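Local coordinates for protein DMATS type aromatic prenyltransferase (PDB 6ZRY) that probably transfers a dimethylallyl group to the aromatic ring of tryptophan, as an ABBA-barrel prenyltransferase of the DMATS type, at residues 195-200 with 211-216; 259-264 with 273-278. All coordinates share one frame; numbering follows the deposited sequence.

Contact 1 of 2, residues 195-200 with 211-216; sequences LTFFAV and KLYLTH
Phe-197 and Tyr-213 have nearly the same first torsion, CG anti to the carbonyl carbon and beside the backbone N (chi1 -59° and -68°), and this sets their rings against each other on one face of the hairpin formed by strands 193-201 and 209-220. The result is a T-shaped pair: Phe-197 presents its edge, with CD2 3.6 Å from CG of Tyr-213 and above the rim of the tyrosine ring, and the planes stand at 89°. Thr-196 CG2, anti to its own backbone N, lies over the centre of one face of the Phe-197 ring. That threonine can flank its neighbour because of a classic beta bulge: Thr-196 and Phe-197 both face Tyr-213, whose O accepts a straight bond from Thr-196 N at 2.9 Å and a weak one from Phe-197 N at 3.5 Å. In return, Tyr-213 N donates to Phe-197 O at 3.0 Å. The bulge also turns Thr-196 toward the partner strand, where its OG1 meets OG1 of Thr-215 tip to tip at 2.6 Å, a short hydroxyl-hydroxyl hydrogen bond. Beyond Tyr-213, Ala-199 and Lys-211 exchange two backbone bonds. On the other face, Leu-195 CD2 touches Leu-212 CD2 at 3.8 Å and Leu-214 CD1 alongside, under helices 159-170 and 174-182. The Tyr-213 hydroxyl bonds to Tyr-148 OH, and the Phe-197 ring meets the Tyr-148 ring edge-to-face. An alanine in place of Tyr-213 removes the ring face under the Phe-197 edge and the hydroxyl bonded to Tyr-148, and would probably loosen the Phe-197 ring. Since Phe-197 lines the tryptophan pocket, the chemistry implies a division of labour: leucines and the Phe-198 ring beneath the helices, and on the pocket side an aromatic wall whose rotation is probably limited by neighbouring rings and the Thr-196 methyl.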
ATOM      1  N   LEU A 195     -12.851   6.455   2.037  1.00 18.29           N
ATOM      2  CA  LEU A 195     -11.509   7.076   2.237  1.00 18.01           C
ATOM      3  C   LEU A 195     -10.648   6.118   3.077  1.00 17.53           C
ATOM      4  O   LEU A 195     -10.882   5.965   4.305  1.00 17.79           O
ATOM      5  CB  LEU A 195     -11.693   8.443   2.907  1.00 18.65           C
ATOM      6  CG  LEU A 195     -12.559   9.431   2.121  1.00 19.80           C
ATOM      7  CD1 LEU A 195     -13.095  10.530   3.026  1.00 20.76           C
ATOM      8  CD2 LEU A 195     -11.806  10.019   0.956  1.00 20.01           C
ATOM      9  N   THR A 196      -9.687   5.476   2.443  1.00 16.95           N
ATOM     10  CA  THR A 196      -9.035   4.271   2.999  1.00 16.78           C
ATOM     11  C   THR A 196      -7.678   4.626   3.599  1.00 16.36           C
ATOM     12  O   THR A 196      -7.360   4.100   4.663  1.00 15.78           O
ATOM     13  CB  THR A 196      -8.924   3.177   1.938  1.00 17.21           C
ATOM     14  OG1 THR A 196     -10.261   2.898   1.512  1.00 17.91           O
ATOM     15  CG2 THR A 196      -8.262   1.934   2.494  1.00 17.23           C
ATOM     16  N   PHE A 197      -6.861   5.412   2.907  1.00 15.87           N
ATOM     17  CA  PHE A 197      -5.542   5.824   3.424  1.00 16.05           C
ATOM     18  C   PHE A 197      -5.315   7.305   3.174  1.00 16.43           C
ATOM     19  O   PHE A 197      -5.624   7.785   2.091  1.00 16.01           O
ATOM     20  CB  PHE A 197      -4.361   5.099   2.756  1.00 16.35           C
ATOM     21  CG  PHE A 197      -4.353   3.593   2.881  1.00 16.55           C
ATOM     22  CD1 PHE A 197      -4.289   2.986   4.121  1.00 17.13           C
ATOM     23  CD2 PHE A 197      -4.355   2.797   1.752  1.00 17.02           C
ATOM     24  CE1 PHE A 197      -4.229   1.603   4.233  1.00 17.40           C
ATOM     25  CE2 PHE A 197      -4.305   1.413   1.855  1.00 17.69           C
ATOM     26  CZ  PHE A 197      -4.249   0.816   3.103  1.00 17.76           C
ATOM     27  N   PHE A 198      -4.724   7.964   4.160  1.00 16.28           N
ATOM     28  CA  PHE A 198      -4.163   9.317   4.053  1.00 17.09           C
ATOM     29  C   PHE A 198      -2.668   9.176   4.249  1.00 16.89           C
ATOM     30  O   PHE A 198      -2.271   8.923   5.393  1.00 17.37           O
ATOM     31  CB  PHE A 198      -4.845  10.202   5.099  1.00 17.66           C
ATOM     32  CG  PHE A 198      -4.457  11.655   5.074  1.00 18.65           C
ATOM     33  CD1 PHE A 198      -3.258  12.091   5.640  1.00 19.55           C
ATOM     34  CD2 PHE A 198      -5.325  12.605   4.550  1.00 19.27           C
ATOM     35  CE1 PHE A 198      -2.916  13.440   5.627  1.00 19.54           C
ATOM     36  CE2 PHE A 198      -4.972  13.944   4.530  1.00 19.67           C
ATOM     37  CZ  PHE A 198      -3.773  14.358   5.069  1.00 19.86           C
ATOM     38  N   ALA A 199      -1.889   9.254   3.181  1.00 16.85           N
ATOM     39  CA  ALA A 199      -0.462   8.872   3.164  1.00 17.54           C
ATOM     40  C   ALA A 199       0.384  10.124   2.966  1.00 18.10           C
ATOM     41  O   ALA A 199       0.072  10.894   2.094  1.00 18.59           O
ATOM     42  CB  ALA A 199      -0.207   7.840   2.106  1.00 17.24           C
ATOM     43  N   VAL A 200       1.383  10.321   3.829  1.00 19.76           N
ATOM     44  CA  VAL A 200       2.359  11.442   3.728  1.00 21.04           C
ATOM     45  C   VAL A 200       3.770  10.912   3.945  1.00 22.46           C
ATOM     46  O   VAL A 200       3.938   9.854   4.619  1.00 22.48           O
ATOM     47  CB  VAL A 200       2.027  12.547   4.743  1.00 21.74           C
ATOM     48  CG1 VAL A 200       0.661  13.175   4.473  1.00 21.99           C
ATOM     49  CG2 VAL A 200       2.115  12.030   6.158  1.00 22.13           C
ATOM     50  N   LYS A 211      -1.008  11.608  -0.468  1.00 20.12           N
ATOM     51  CA  LYS A 211      -1.598  10.605  -1.347  1.00 20.19           C
ATOM     52  C   LYS A 211      -2.847  10.074  -0.653  1.00 18.98           C
ATOM     53  O   LYS A 211      -2.713   9.532   0.448  1.00 18.19           O
ATOM     54  CB  LYS A 211      -0.530   9.567  -1.635  1.00 22.39           C
ATOM     55  CG  LYS A 211      -0.701   8.792  -2.895  1.00 25.17           C
ATOM     56  CD  LYS A 211       0.636   8.183  -3.331  1.00 27.24           C
ATOM     57  CE  LYS A 211       0.506   6.836  -3.986  1.00 29.42           C
ATOM     58  NZ  LYS A 211       1.834   6.326  -4.431  1.00 31.62           N
ATOM     59  N   LEU A 212      -4.024  10.324  -1.236  1.00 17.43           N
ATOM     60  CA  LEU A 212      -5.306   9.840  -0.701  1.00 17.27           C
ATOM     61  C   LEU A 212      -5.751   8.629  -1.500  1.00 16.81           C
ATOM     62  O   LEU A 212      -5.825   8.728  -2.727  1.00 15.93           O
ATOM     63  CB  LEU A 212      -6.339  10.961  -0.772  1.00 17.78           C
ATOM     64  CG  LEU A 212      -7.694  10.648  -0.139  1.00 18.37           C
ATOM     65  CD1 LEU A 212      -7.595  10.505   1.367  1.00 18.94           C
ATOM     66  CD2 LEU A 212      -8.710  11.712  -0.500  1.00 18.78           C
ATOM     67  N   TYR A 213      -6.118   7.565  -0.816  1.00 16.33           N
ATOM     68  CA  TYR A 213      -6.598   6.325  -1.458  1.00 16.41           C
ATOM     69  C   TYR A 213      -8.088   6.174  -1.219  1.00 16.51           C
ATOM     70  O   TYR A 213      -8.502   6.295  -0.033  1.00 17.08           O
ATOM     71  CB  TYR A 213      -5.886   5.115  -0.883  1.00 16.12           C
ATOM     72  CG  TYR A 213      -4.417   4.961  -1.177  1.00 16.25           C
ATOM     73  CD1 TYR A 213      -3.474   5.863  -0.701  1.00 16.70           C
ATOM     74  CD2 TYR A 213      -3.944   3.816  -1.813  1.00 16.60           C
ATOM     75  CE1 TYR A 213      -2.119   5.688  -0.918  1.00 16.52           C
ATOM     76  CE2 TYR A 213      -2.584   3.624  -2.030  1.00 16.73           C
ATOM     77  CZ  TYR A 213      -1.671   4.564  -1.573  1.00 17.06           C
ATOM     78  OH  TYR A 213      -0.326   4.399  -1.740  1.00 18.63           O
ATOM     79  N   LEU A 214      -8.850   5.922  -2.276  1.00 16.84           N
ATOM     80  CA  LEU A 214     -10.322   5.673  -2.240  1.00 17.86           C
ATOM     81  C   LEU A 214     -10.560   4.215  -2.619  1.00 17.50           C
ATOM     82  O   LEU A 214      -9.987   3.795  -3.617  1.00 16.70           O
ATOM     83  CB  LEU A 214     -11.019   6.563  -3.259  1.00 19.31           C
ATOM     84  CG  LEU A 214     -11.395   7.967  -2.837  1.00 21.59           C
ATOM     85  CD1 LEU A 214     -10.202   8.733  -2.337  1.00 22.31           C
ATOM     86  CD2 LEU A 214     -12.029   8.708  -4.038  1.00 21.67           C
ATOM     87  N   THR A 215     -11.383   3.511  -1.876  1.00 17.28           N
ATOM     88  CA  THR A 215     -11.818   2.146  -2.202  1.00 17.68           C
ATOM     89  C   THR A 215     -13.183   2.256  -2.852  1.00 18.14           C
ATOM     90  O   THR A 215     -14.089   2.862  -2.241  1.00 17.91           O
ATOM     91  CB  THR A 215     -11.808   1.234  -0.976  1.00 17.82           C
ATOM     92  OG1 THR A 215     -10.477   1.230  -0.435  1.00 17.67           O
ATOM     93  CG2 THR A 215     -12.255  -0.171  -1.298  1.00 17.55           C
ATOM     94  N   HIS A 216     -13.308   1.711  -4.049  1.00 19.00           N
ATOM     95  CA  HIS A 216     -14.525   1.748  -4.879  1.00 19.98           C
ATOM     96  C   HIS A 216     -15.232   0.399  -4.765  1.00 21.70           C
ATOM     97  O   HIS A 216     -14.889  -0.509  -5.538  1.00 22.39           O
ATOM     98  CB  HIS A 216     -14.158   2.081  -6.334  1.00 20.20           C
ATOM     99  CG  HIS A 216     -13.467   3.384  -6.501  1.00 19.97           C
ATOM    100  ND1 HIS A 216     -14.117   4.600  -6.320  1.00 19.83           N
ATOM    101  CD2 HIS A 216     -12.209   3.688  -6.879  1.00 19.86           C
ATOM    102  CE1 HIS A 216     -13.278   5.581  -6.542  1.00 19.71           C
ATOM    103  NE2 HIS A 216     -12.116   5.059  -6.913  1.00 20.23           N
TER

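Contact 2 of 2, residues 259-264 with 273-278; sequences VGSYTF and GYSIYV
Ser-261 OG and Tyr-277 OH, 2.8 Å apart, form the side-chain hydrogen bond of this antiparallel beta hairpin, part of the curled sheet of the ABBA barrel. Ser-261 reaches the phenol by holding OG in the crowded position between its backbone N and carbonyl carbon (chi1 74°), while Tyr-277 runs diagonally toward it and presents its ring edge. The backbone is bonded in matching pairs: Ser-261 and Ser-275 exchange two hydrogen bonds, as do Val-259 and Tyr-277, where Tyr-277 N approaches Val-259 O nearly along the C=O axis at 2.8 Å. Toward the turn, Thr-263 N gives a bond to Gly-273 O from well above the carbonyl plane.

On the face of Ser-261 and Tyr-277, Val-259 CG1 packs on Tyr-277 CD1 at 4.0 Å, and the Tyr-277 ring touches the bound tryptophan. The opposite face carries Tyr-262 and Tyr-274, covered in part by helix 221-228. With Tyr-274 CG anti to its backbone N (chi1 179°) and Tyr-262 CG beside its own, the side chains run side by side; the Tyr-274 edge, CD1 and CE1, lies over the rim of the Tyr-262 face (CE1 to Tyr-262 CZ 3.8 Å), planes at 64°. Two residues before Tyr-262, Gly-260, paired with Ile-276, lies by the Tyr-274 hydroxyl: a beta carbon there would come tightly against that oxygen. A single water bridges the two phenols, 3.0 Å from Tyr-262 OH and only 2.5 Å from Tyr-274 OH.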
ATOM      1  N   VAL A 259      -9.107   0.093  -6.154  1.00 15.63           N
ATOM      2  CA  VAL A 259      -8.659   1.207  -5.307  1.00 15.12           C
ATOM      3  C   VAL A 259      -7.959   2.204  -6.193  1.00 14.94           C
ATOM      4  O   VAL A 259      -7.172   1.807  -7.055  1.00 14.90           O
ATOM      5  CB  VAL A 259      -7.778   0.731  -4.153  1.00 14.73           C
ATOM      6  CG1 VAL A 259      -7.201   1.878  -3.372  1.00 14.91           C
ATOM      7  CG2 VAL A 259      -8.535  -0.200  -3.237  1.00 15.04           C
ATOM      8  N   GLY A 260      -8.253   3.460  -5.993  1.00 15.02           N
ATOM      9  CA  GLY A 260      -7.543   4.549  -6.652  1.00 15.14           C
ATOM     10  C   GLY A 260      -6.830   5.411  -5.664  1.00 15.56           C
ATOM     11  O   GLY A 260      -7.389   5.644  -4.579  1.00 16.20           O
ATOM     12  N   SER A 261      -5.670   5.929  -6.024  1.00 15.32           N
ATOM     13  CA  SER A 261      -4.962   6.930  -5.203  1.00 15.70           C
ATOM     14  C   SER A 261      -4.729   8.202  -6.009  1.00 15.79           C
ATOM     15  O   SER A 261      -4.589   8.133  -7.235  1.00 15.53           O
ATOM     16  CB  SER A 261      -3.702   6.392  -4.593  1.00 15.58           C
ATOM     17  OG  SER A 261      -2.695   6.258  -5.554  1.00 15.91           O
ATOM     18  N   TYR A 262      -4.816   9.315  -5.303  1.00 16.22           N
ATOM     19  CA  TYR A 262      -4.742  10.687  -5.813  1.00 16.92           C
ATOM     20  C   TYR A 262      -3.605  11.390  -5.124  1.00 17.27           C
ATOM     21  O   TYR A 262      -3.557  11.385  -3.901  1.00 18.02           O
ATOM     22  CB  TYR A 262      -6.084  11.384  -5.550  1.00 17.95           C
ATOM     23  CG  TYR A 262      -7.232  10.716  -6.251  1.00 18.82           C
ATOM     24  CD1 TYR A 262      -7.909   9.634  -5.690  1.00 19.66           C
ATOM     25  CD2 TYR A 262      -7.554  11.087  -7.538  1.00 19.88           C
ATOM     26  CE1 TYR A 262      -8.924   8.978  -6.382  1.00 20.98           C
ATOM     27  CE2 TYR A 262      -8.579  10.471  -8.232  1.00 20.90           C
ATOM     28  CZ  TYR A 262      -9.278   9.426  -7.655  1.00 21.75           C
ATOM     29  OH  TYR A 262     -10.276   8.837  -8.395  1.00 25.27           O
ATOM     30  N   THR A 263      -2.711  11.986  -5.873  1.00 17.96           N
ATOM     31  CA  THR A 263      -1.597  12.767  -5.335  1.00 18.84           C
ATOM     32  C   THR A 263      -1.980  14.240  -5.355  1.00 19.06           C
ATOM     33  O   THR A 263      -2.202  14.767  -6.447  1.00 19.08           O
ATOM     34  CB  THR A 263      -0.303  12.492  -6.093  1.00 20.02           C
ATOM     35  OG1 THR A 263      -0.044  11.098  -5.993  1.00 20.99           O
ATOM     36  CG2 THR A 263       0.867  13.231  -5.506  1.00 20.67           C
ATOM     37  N   PHE A 264      -2.065  14.841  -4.172  1.00 19.61           N
ATOM     38  CA  PHE A 264      -2.391  16.269  -3.934  1.00 21.15           C
ATOM     39  C   PHE A 264      -1.096  17.010  -3.662  1.00 21.66           C
ATOM     40  O   PHE A 264      -0.291  16.565  -2.795  1.00 20.98           O
ATOM     41  CB  PHE A 264      -3.350  16.444  -2.760  1.00 21.45           C
ATOM     42  CG  PHE A 264      -4.636  15.677  -2.874  1.00 22.65           C
ATOM     43  CD1 PHE A 264      -5.321  15.606  -4.081  1.00 23.41           C
ATOM     44  CD2 PHE A 264      -5.179  15.027  -1.777  1.00 23.38           C
ATOM     45  CE1 PHE A 264      -6.530  14.923  -4.180  1.00 24.00           C
ATOM     46  CE2 PHE A 264      -6.380  14.338  -1.888  1.00 23.77           C
ATOM     47  CZ  PHE A 264      -7.043  14.280  -3.089  1.00 23.83           C
ATOM     48  N   GLY A 273      -1.200  13.190  -9.839  1.00 21.51           N
ATOM     49  CA  GLY A 273      -0.797  11.787  -9.971  1.00 20.81           C
ATOM     50  C   GLY A 273      -1.960  10.935  -9.628  1.00 19.85           C
ATOM     51  O   GLY A 273      -2.771  11.381  -8.760  1.00 19.30           O
ATOM     52  N   TYR A 274      -2.080   9.806 -10.306  1.00 18.55           N
ATOM     53  CA  TYR A 274      -3.142   8.810 -10.096  1.00 17.83           C
ATOM     54  C   TYR A 274      -2.526   7.422 -10.172  1.00 17.78           C
ATOM     55  O   TYR A 274      -1.734   7.192 -11.088  1.00 18.09           O
ATOM     56  CB  TYR A 274      -4.228   8.934 -11.154  1.00 17.72           C
ATOM     57  CG  TYR A 274      -5.308   7.913 -10.991  1.00 17.58           C
ATOM     58  CD1 TYR A 274      -6.281   8.061 -10.031  1.00 17.07           C
ATOM     59  CD2 TYR A 274      -5.342   6.776 -11.795  1.00 17.45           C
ATOM     60  CE1 TYR A 274      -7.267   7.115  -9.852  1.00 17.12           C
ATOM     61  CE2 TYR A 274      -6.336   5.829 -11.644  1.00 17.47           C
ATOM     62  CZ  TYR A 274      -7.286   5.993 -10.666  1.00 17.53           C
ATOM     63  OH  TYR A 274      -8.263   5.067 -10.500  1.00 18.80           O
ATOM     64  N   SER A 275      -2.919   6.525  -9.281  1.00 17.37           N
ATOM     65  CA  SER A 275      -2.658   5.069  -9.403  1.00 16.65           C
ATOM     66  C   SER A 275      -3.959   4.307  -9.266  1.00 15.95           C
ATOM     67  O   SER A 275      -4.788   4.712  -8.479  1.00 15.99           O
ATOM     68  CB  SER A 275      -1.664   4.582  -8.407  1.00 16.82           C
ATOM     69  OG  SER A 275      -0.424   5.219  -8.624  1.00 18.21           O
ATOM     70  N   ILE A 276      -4.102   3.253 -10.035  1.00 15.68           N
ATOM     71  CA  ILE A 276      -5.184   2.250  -9.933  1.00 16.27           C
ATOM     72  C   ILE A 276      -4.550   0.963  -9.390  1.00 15.91           C
ATOM     73  O   ILE A 276      -3.451   0.578  -9.871  1.00 15.91           O
ATOM     74  CB  ILE A 276      -5.910   2.063 -11.290  1.00 17.12           C
ATOM     75  CG1 ILE A 276      -7.029   1.027 -11.213  1.00 18.41           C
ATOM     76  CG2 ILE A 276      -4.964   1.729 -12.433  1.00 17.30           C
ATOM     77  CD1 ILE A 276      -8.190   1.421 -10.380  1.00 19.68           C
ATOM     78  N   TYR A 277      -5.179   0.367  -8.398  1.00 15.73           N
ATOM     79  CA  TYR A 277      -4.713  -0.854  -7.719  1.00 15.70           C
ATOM     80  C   TYR A 277      -5.748  -1.924  -7.933  1.00 16.13           C
ATOM     81  O   TYR A 277      -6.866  -1.814  -7.432  1.00 16.45           O
ATOM     82  CB  TYR A 277      -4.454  -0.618  -6.226  1.00 15.82           C
ATOM     83  CG  TYR A 277      -3.575   0.564  -5.909  1.00 16.25           C
ATOM     84  CD1 TYR A 277      -4.091   1.853  -5.946  1.00 16.51           C
ATOM     85  CD2 TYR A 277      -2.252   0.417  -5.550  1.00 16.54           C
ATOM     86  CE1 TYR A 277      -3.307   2.957  -5.695  1.00 16.94           C
ATOM     87  CE2 TYR A 277      -1.451   1.508  -5.264  1.00 16.85           C
ATOM     88  CZ  TYR A 277      -1.982   2.787  -5.335  1.00 17.11           C
ATOM     89  OH  TYR A 277      -1.219   3.889  -5.055  1.00 17.69           O
ATOM     90  N   VAL A 278      -5.404  -2.931  -8.727  1.00 15.94           N
ATOM     91  CA  VAL A 278      -6.278  -4.087  -8.952  1.00 16.05           C
ATOM     92  C   VAL A 278      -5.875  -5.185  -7.974  1.00 16.27           C
ATOM     93  O   VAL A 278      -4.730  -5.679  -8.030  1.00 15.57           O
ATOM     94  CB  VAL A 278      -6.196  -4.585 -10.403  1.00 16.14           C
ATOM     95  CG1 VAL A 278      -7.079  -5.792 -10.626  1.00 16.51           C
ATOM     96  CG2 VAL A 278      -6.536  -3.471 -11.392  1.00 16.62           C
TER
HETATM   97  O   HOH W   1     -10.200   5.959  -9.174  1.00 27.27           O

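Both contacts are buried hairpins of one antiparallel sheet, and the second strand of contact 1 and the first of contact 2 are neighbours: Leu-214 N to Gly-260 O (2.7 Å) and Leu-212 O to Tyr-262 N (2.8 Å) are probable hydrogen bonds that join 211-216 to 259-264. Each hairpin sends an aromatic ring to the bound tryptophan, and on that side the Tyr-213 and Tyr-277 rings also meet. The helix-facing sides differ. Contact 1 is apolar there, leucines with the Phe-198 ring, beneath helices 159-170 and 174-182, whereas contact 2 pairs tyrosines around a water near helix 221-228. Backbone regularity differs too: a bulge shifts the register in contact 1, while contact 2 keeps an unbroken one.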